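Local coordinates for protein PelA (Pseudomonas aeruginosa, PDB 5TCB) that probably cleaves the Pel exopolysaccharide through this glycoside hydrolase domain, the whole protein also being tentatively assigned a deacetylase activity, at residues 72-77 / 132-137; 173-178 / 190-195. One frame throughout, in Å; residues are numbered along the deposited sequence.

How the contacts relate
The two contacts are neighbours in one parallel sheet, contact 1 joining strands 67-73 and 131-135 and contact 2 joining strands 170-174 and 187-192. Their centres are about 12 Å apart, and the adjoining strands 131-135 and 170-174 link them directly. N174 N probably donates its backbone bond to L134 O at 2.9 Å, while the amide ND2 of N174 probably bonds D135 OD1 at 2.8 Å. The ring of F133 packs against N174 beside them, its CZ 3.5 Å from CB. Both contacts lie at the C-terminal ends of their strands, the end where TIM-barrel glycoside hydrolases generally carry the active site.

Contact 1: residues 72-77 / 132-137; sequences LSVGEF and LFLDTL
T136 OG1 is held by two groups: G75 N donates to it at 2.8 Å, and S73 OG shares a second hydrogen bond with it, also of 2.8 Å. S73 OG, swung anti to its own backbone N (chi1 173°), donates to E76 O at 2.8 Å and so staples the turn that follows its strand. Small hydroxyl residues suit these places, needing little space and able both to give and to accept. G75, without a side chain, brings its CA within 3.3 Å of T136 O. The methyl of T136 packs elsewhere: CG2 lies 3.7 Å from CD of E76, whose chain crosses it at about a right angle and whose carboxylate is held by S103 and S139. Earlier along the strands the pairing is regular and parallel. L72 N bonds F133 O, D135 N bonds L72 O at 2.9 Å, and V74 N continues the series to D135 O. L72 lies alongside both L132 and L134, its CD2 4.1 Å from L132 CD1, and V74 CG2 is 3.9 Å from L134 CD2, forming a greasy face covered by helices 111-126 and 145-165. S73 and D135 point to the other face, where Y71 holds D135 OD2. Eight parallel strands in sequential order, with helices outside, are consistent with a TIM barrel; S73 and D135 sit at the C-terminal strand ends, where such barrels generally carry the active site.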
loop_
_atom_site.group_PDB
_atom_site.type_symbol
_atom_site.label_atom_id
_atom_site.label_comp_id
_atom_site.label_asym_id
_atom_site.label_seq_id
_atom_site.Cartn_x
_atom_site.Cartn_y
_atom_site.Cartn_z
ATOM N N LEU A 72 -5.333 -1.227 -3.649
ATOM C CA LEU A 72 -6.538 -0.404 -3.564
ATOM C C LEU A 72 -6.187 0.912 -2.889
ATOM O O LEU A 72 -5.867 0.948 -1.689
ATOM C CB LEU A 72 -7.643 -1.105 -2.780
ATOM C CG LEU A 72 -8.987 -0.361 -2.718
ATOM C CD1 LEU A 72 -9.619 -0.213 -4.090
ATOM C CD2 LEU A 72 -9.965 -1.032 -1.788
ATOM N N SER A 73 -6.332 2.012 -3.632
ATOM C CA SER A 73 -6.090 3.349 -3.096
ATOM C C SER A 73 -7.363 3.862 -2.412
ATOM O O SER A 73 -8.407 4.025 -3.044
ATOM C CB SER A 73 -5.620 4.271 -4.210
ATOM O OG SER A 73 -5.542 5.621 -3.736
ATOM N N VAL A 74 -7.275 4.040 -1.094
ATOM C CA VAL A 74 -8.425 4.377 -0.257
ATOM C C VAL A 74 -8.627 5.878 -0.157
ATOM O O VAL A 74 -9.767 6.347 -0.111
ATOM C CB VAL A 74 -8.251 3.751 1.145
ATOM C CG1 VAL A 74 -9.361 4.176 2.106
ATOM C CG2 VAL A 74 -8.218 2.260 1.051
ATOM N N GLY A 75 -7.558 6.657 -0.169
ATOM C CA GLY A 75 -7.676 8.095 0.021
ATOM C C GLY A 75 -7.735 8.939 -1.237
ATOM O O GLY A 75 -8.067 10.132 -1.175
ATOM N N GLU A 76 -7.407 8.347 -2.381
ATOM C CA GLU A 76 -7.266 9.072 -3.633
ATOM C C GLU A 76 -7.838 8.244 -4.765
ATOM O O GLU A 76 -7.757 7.014 -4.745
ATOM C CB GLU A 76 -5.780 9.363 -3.946
ATOM C CG GLU A 76 -5.118 10.267 -2.943
ATOM C CD GLU A 76 -3.669 10.579 -3.254
ATOM O OE1 GLU A 76 -3.160 10.191 -4.340
ATOM O OE2 GLU A 76 -3.039 11.216 -2.385
ATOM N N PHE A 77 -8.391 8.931 -5.748
ATOM C CA PHE A 77 -8.758 8.328 -7.017
ATOM C C PHE A 77 -7.712 8.674 -8.067
ATOM O O PHE A 77 -7.449 9.855 -8.329
ATOM C CB PHE A 77 -10.128 8.830 -7.443
ATOM C CG PHE A 77 -10.635 8.253 -8.733
ATOM C CD1 PHE A 77 -11.217 6.999 -8.748
ATOM C CD2 PHE A 77 -10.516 8.952 -9.909
ATOM C CE1 PHE A 77 -11.702 6.471 -9.919
ATOM C CE2 PHE A 77 -11.000 8.423 -11.091
ATOM C CZ PHE A 77 -11.594 7.182 -11.084
ATOM N N LEU A 132 -6.056 -7.157 0.386
ATOM C CA LEU A 132 -5.945 -5.859 -0.244
ATOM C C LEU A 132 -4.768 -5.111 0.354
ATOM O O LEU A 132 -4.546 -5.170 1.566
ATOM C CB LEU A 132 -7.177 -5.014 -0.002
ATOM C CG LEU A 132 -8.514 -5.605 -0.443
ATOM C CD1 LEU A 132 -9.694 -4.747 0.040
ATOM C CD2 LEU A 132 -8.558 -5.776 -1.929
ATOM N N PHE A 133 -4.022 -4.424 -0.505
ATOM C CA PHE A 133 -3.001 -3.484 -0.067
ATOM C C PHE A 133 -3.639 -2.108 -0.098
ATOM O O PHE A 133 -3.984 -1.604 -1.170
ATOM C CB PHE A 133 -1.750 -3.536 -0.928
ATOM C CG PHE A 133 -0.672 -2.583 -0.450
ATOM C CD1 PHE A 133 0.026 -2.853 0.701
ATOM C CD2 PHE A 133 -0.376 -1.432 -1.139
ATOM C CE1 PHE A 133 1.003 -1.999 1.160
ATOM C CE2 PHE A 133 0.603 -0.554 -0.661
ATOM C CZ PHE A 133 1.293 -0.870 0.476
ATOM N N LEU A 134 -3.831 -1.536 1.067
ATOM C CA LEU A 134 -4.584 -0.286 1.217
ATOM C C LEU A 134 -3.641 0.910 1.227
ATOM O O LEU A 134 -2.906 1.140 2.198
ATOM C CB LEU A 134 -5.441 -0.334 2.480
ATOM C CG LEU A 134 -6.404 -1.528 2.563
ATOM C CD1 LEU A 134 -7.192 -1.446 3.872
ATOM C CD2 LEU A 134 -7.342 -1.570 1.366
ATOM N N ASP A 135 -3.686 1.690 0.152
ATOM C CA ASP A 135 -2.817 2.834 -0.026
ATOM C C ASP A 135 -3.563 4.126 0.306
ATOM O O ASP A 135 -4.783 4.153 0.536
ATOM C CB ASP A 135 -2.299 2.852 -1.470
ATOM C CG ASP A 135 -1.054 3.691 -1.675
ATOM O OD1 ASP A 135 -0.355 4.056 -0.703
ATOM O OD2 ASP A 135 -0.758 3.978 -2.858
ATOM N N THR A 136 -2.787 5.201 0.303
ATOM C CA THR A 136 -3.205 6.596 0.546
ATOM C C THR A 136 -4.071 6.734 1.800
ATOM O O THR A 136 -5.050 7.481 1.842
ATOM C CB THR A 136 -3.840 7.225 -0.707
ATOM O OG1 THR A 136 -4.955 6.473 -1.179
ATOM C CG2 THR A 136 -2.793 7.336 -1.803
ATOM N N LEU A 137 -3.629 6.085 2.875
ATOM C CA LEU A 137 -4.276 6.177 4.176
ATOM C C LEU A 137 -3.921 7.455 4.908
ATOM O O LEU A 137 -4.502 7.717 5.973
ATOM C CB LEU A 137 -3.896 4.975 5.057
ATOM C CG LEU A 137 -4.279 3.631 4.446
ATOM C CD1 LEU A 137 -3.910 2.510 5.433
ATOM C CD2 LEU A 137 -5.765 3.542 4.091
#

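Contact 2: residues 173-178 / 190-195; sequences FNRGFE and VAVESI
This is a parallel strand pairing that opens into a polar, water-bridged junction at the C-terminal side of neighbouring strands 170-174 and 187-192 in the GH114 domain. A191 N donates almost straight to F173 O at 2.8 Å, and R175 N returns a bond to A191 O. Beyond these, side chains take over from the backbone. The side chains of N174 and E193 cross at about a right angle, amide and carboxylate planes 39° apart; ND2 of N174 donates to OE2 of E193 at 3.0 Å, with OE2 in the amide plane but met 29° out of the carboxylate plane, on its anti side. An asparagine fits because its amide works at both ends: ND2 also reaches D135, while OD1 accepts from water 1 at 2.7 Å. That water in turn accepts from R175 NE and from E193 N, tying three residues together. The chain of R175 runs extended from CG to NE, carrying the guanidinium along the segment 190-195. There NH2 meets E193 O at 2.7 Å, the acceptor close to the guanidinium plane but the donor above the carbonyl plane. E193 O belongs to the cis peptide leading into S194, so the arginine probably steadies this unusual link. On the helix side, the rim of the F177 ring meets V192, CZ to CG2 at 3.9 Å, while R175 CB sits over one face near the rim; helix 211-226 packs over V192 and F177. Because amide, arginine and water converge on E193, and Y236 binds its OE1, both the backbone and the carboxylate of this residue should be held in a well-defined orientation.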
loop_
_atom_site.group_PDB
_atom_site.type_symbol
_atom_site.label_atom_id
_atom_site.label_comp_id
_atom_site.label_asym_id
_atom_site.label_seq_id
_atom_site.Cartn_x
_atom_site.Cartn_y
_atom_site.Cartn_z
ATOM N N PHE A 173 -1.955 -2.715 5.329
ATOM C CA PHE A 173 -2.022 -1.255 5.335
ATOM C C PHE A 173 -0.702 -0.665 4.835
ATOM O O PHE A 173 0.374 -1.125 5.232
ATOM C CB PHE A 173 -2.229 -0.710 6.747
ATOM C CG PHE A 173 -3.627 -0.785 7.300
ATOM C CD1 PHE A 173 -4.537 -1.734 6.896
ATOM C CD2 PHE A 173 -4.011 0.126 8.277
ATOM C CE1 PHE A 173 -5.813 -1.776 7.470
ATOM C CE2 PHE A 173 -5.250 0.076 8.846
ATOM C CZ PHE A 173 -6.153 -0.873 8.448
ATOM N N ASN A 174 -0.779 0.379 4.015
ATOM C CA ASN A 174 0.355 1.297 3.801
ATOM C C ASN A 174 0.263 2.388 4.858
ATOM O O ASN A 174 -0.580 3.281 4.776
ATOM C CB ASN A 174 0.369 1.875 2.396
ATOM C CG ASN A 174 1.707 2.527 2.055
ATOM O OD1 ASN A 174 2.641 2.467 2.868
ATOM N ND2 ASN A 174 1.822 3.123 0.879
ATOM N N ARG A 175 1.116 2.304 5.884
ATOM C CA ARG A 175 1.058 3.245 7.023
ATOM C C ARG A 175 -0.349 3.176 7.621
ATOM O O ARG A 175 -0.836 2.084 7.931
ATOM C CB ARG A 175 1.501 4.632 6.608
ATOM C CG ARG A 175 2.906 4.744 6.139
ATOM C CD ARG A 175 3.244 6.155 5.803
ATOM N NE ARG A 175 4.631 6.313 5.366
ATOM C CZ ARG A 175 5.407 7.321 5.721
ATOM N NH1 ARG A 175 4.959 8.294 6.515
ATOM N NH2 ARG A 175 6.651 7.360 5.259
ATOM N N GLY A 176 -1.027 4.289 7.835
ATOM C CA GLY A 176 -2.247 4.269 8.627
ATOM C C GLY A 176 -2.062 4.546 10.097
ATOM O O GLY A 176 -2.938 4.210 10.901
ATOM N N PHE A 177 -0.974 5.215 10.469
ATOM C CA PHE A 177 -0.634 5.373 11.874
ATOM C C PHE A 177 -1.717 6.112 12.636
ATOM O O PHE A 177 -1.888 5.895 13.844
ATOM C CB PHE A 177 0.694 6.117 12.003
ATOM C CG PHE A 177 1.838 5.458 11.274
ATOM C CD1 PHE A 177 2.113 4.134 11.469
ATOM C CD2 PHE A 177 2.623 6.175 10.396
ATOM C CE1 PHE A 177 3.149 3.511 10.762
ATOM C CE2 PHE A 177 3.667 5.576 9.713
ATOM C CZ PHE A 177 3.933 4.272 9.896
ATOM N N GLU A 178 -2.424 7.032 11.973
ATOM C CA GLU A 178 -3.424 7.835 12.657
ATOM C C GLU A 178 -4.700 7.057 12.965
ATOM O O GLU A 178 -5.485 7.492 13.809
ATOM C CB GLU A 178 -3.780 9.058 11.806
ATOM C CG GLU A 178 -2.639 10.035 11.581
ATOM C CD GLU A 178 -1.642 9.602 10.496
ATOM O OE1 GLU A 178 -1.892 8.623 9.733
ATOM O OE2 GLU A 178 -0.572 10.259 10.453
ATOM N N VAL A 190 1.722 -3.840 8.230
ATOM C CA VAL A 190 1.826 -2.434 7.876
ATOM C C VAL A 190 3.114 -2.233 7.107
ATOM O O VAL A 190 4.183 -2.660 7.569
ATOM C CB VAL A 190 1.803 -1.548 9.130
ATOM C CG1 VAL A 190 1.966 -0.091 8.775
ATOM C CG2 VAL A 190 0.522 -1.797 9.917
ATOM N N ALA A 191 3.008 -1.609 5.937
ATOM C CA ALA A 191 4.162 -1.227 5.140
ATOM C C ALA A 191 4.540 0.222 5.392
ATOM O O ALA A 191 3.720 1.063 5.780
ATOM C CB ALA A 191 3.907 -1.425 3.645
ATOM N N VAL A 192 5.801 0.522 5.096
ATOM C CA VAL A 192 6.340 1.865 5.207
ATOM C C VAL A 192 7.300 2.128 4.057
ATOM O O VAL A 192 8.311 1.433 3.905
ATOM C CB VAL A 192 7.053 2.110 6.544
ATOM C CG1 VAL A 192 7.621 3.551 6.578
ATOM C CG2 VAL A 192 6.118 1.875 7.694
ATOM N N GLU A 193 6.988 3.138 3.255
ATOM C CA GLU A 193 7.930 3.739 2.333
ATOM C C GLU A 193 8.492 4.975 3.020
ATOM O O GLU A 193 7.725 5.957 3.193
ATOM C CB GLU A 193 7.258 4.173 1.027
ATOM C CG GLU A 193 6.406 3.144 0.329
ATOM C CD GLU A 193 5.531 3.823 -0.713
ATOM O OE1 GLU A 193 5.991 4.039 -1.853
ATOM O OE2 GLU A 193 4.383 4.179 -0.379
ATOM N N SER A 194 9.752 5.032 3.453
ATOM C CA SER A 194 10.798 4.029 3.308
ATOM C C SER A 194 11.616 4.076 4.592
ATOM O O SER A 194 11.449 4.991 5.408
ATOM C CB SER A 194 11.676 4.326 2.094
ATOM O OG SER A 194 10.974 4.183 0.880
ATOM N N ILE A 195 12.544 3.135 4.765
ATOM C CA ILE A 195 13.302 3.055 6.012
ATOM C C ILE A 195 14.687 3.664 5.820
ATOM O O ILE A 195 15.049 4.625 6.513
ATOM C CB ILE A 195 13.370 1.604 6.531
ATOM C CG1 ILE A 195 11.970 1.055 6.855
ATOM C CG2 ILE A 195 14.282 1.488 7.773
ATOM C CD1 ILE A 195 11.148 1.890 7.849
HETATM O O HOH W 1 4.419 4.423 3.163
#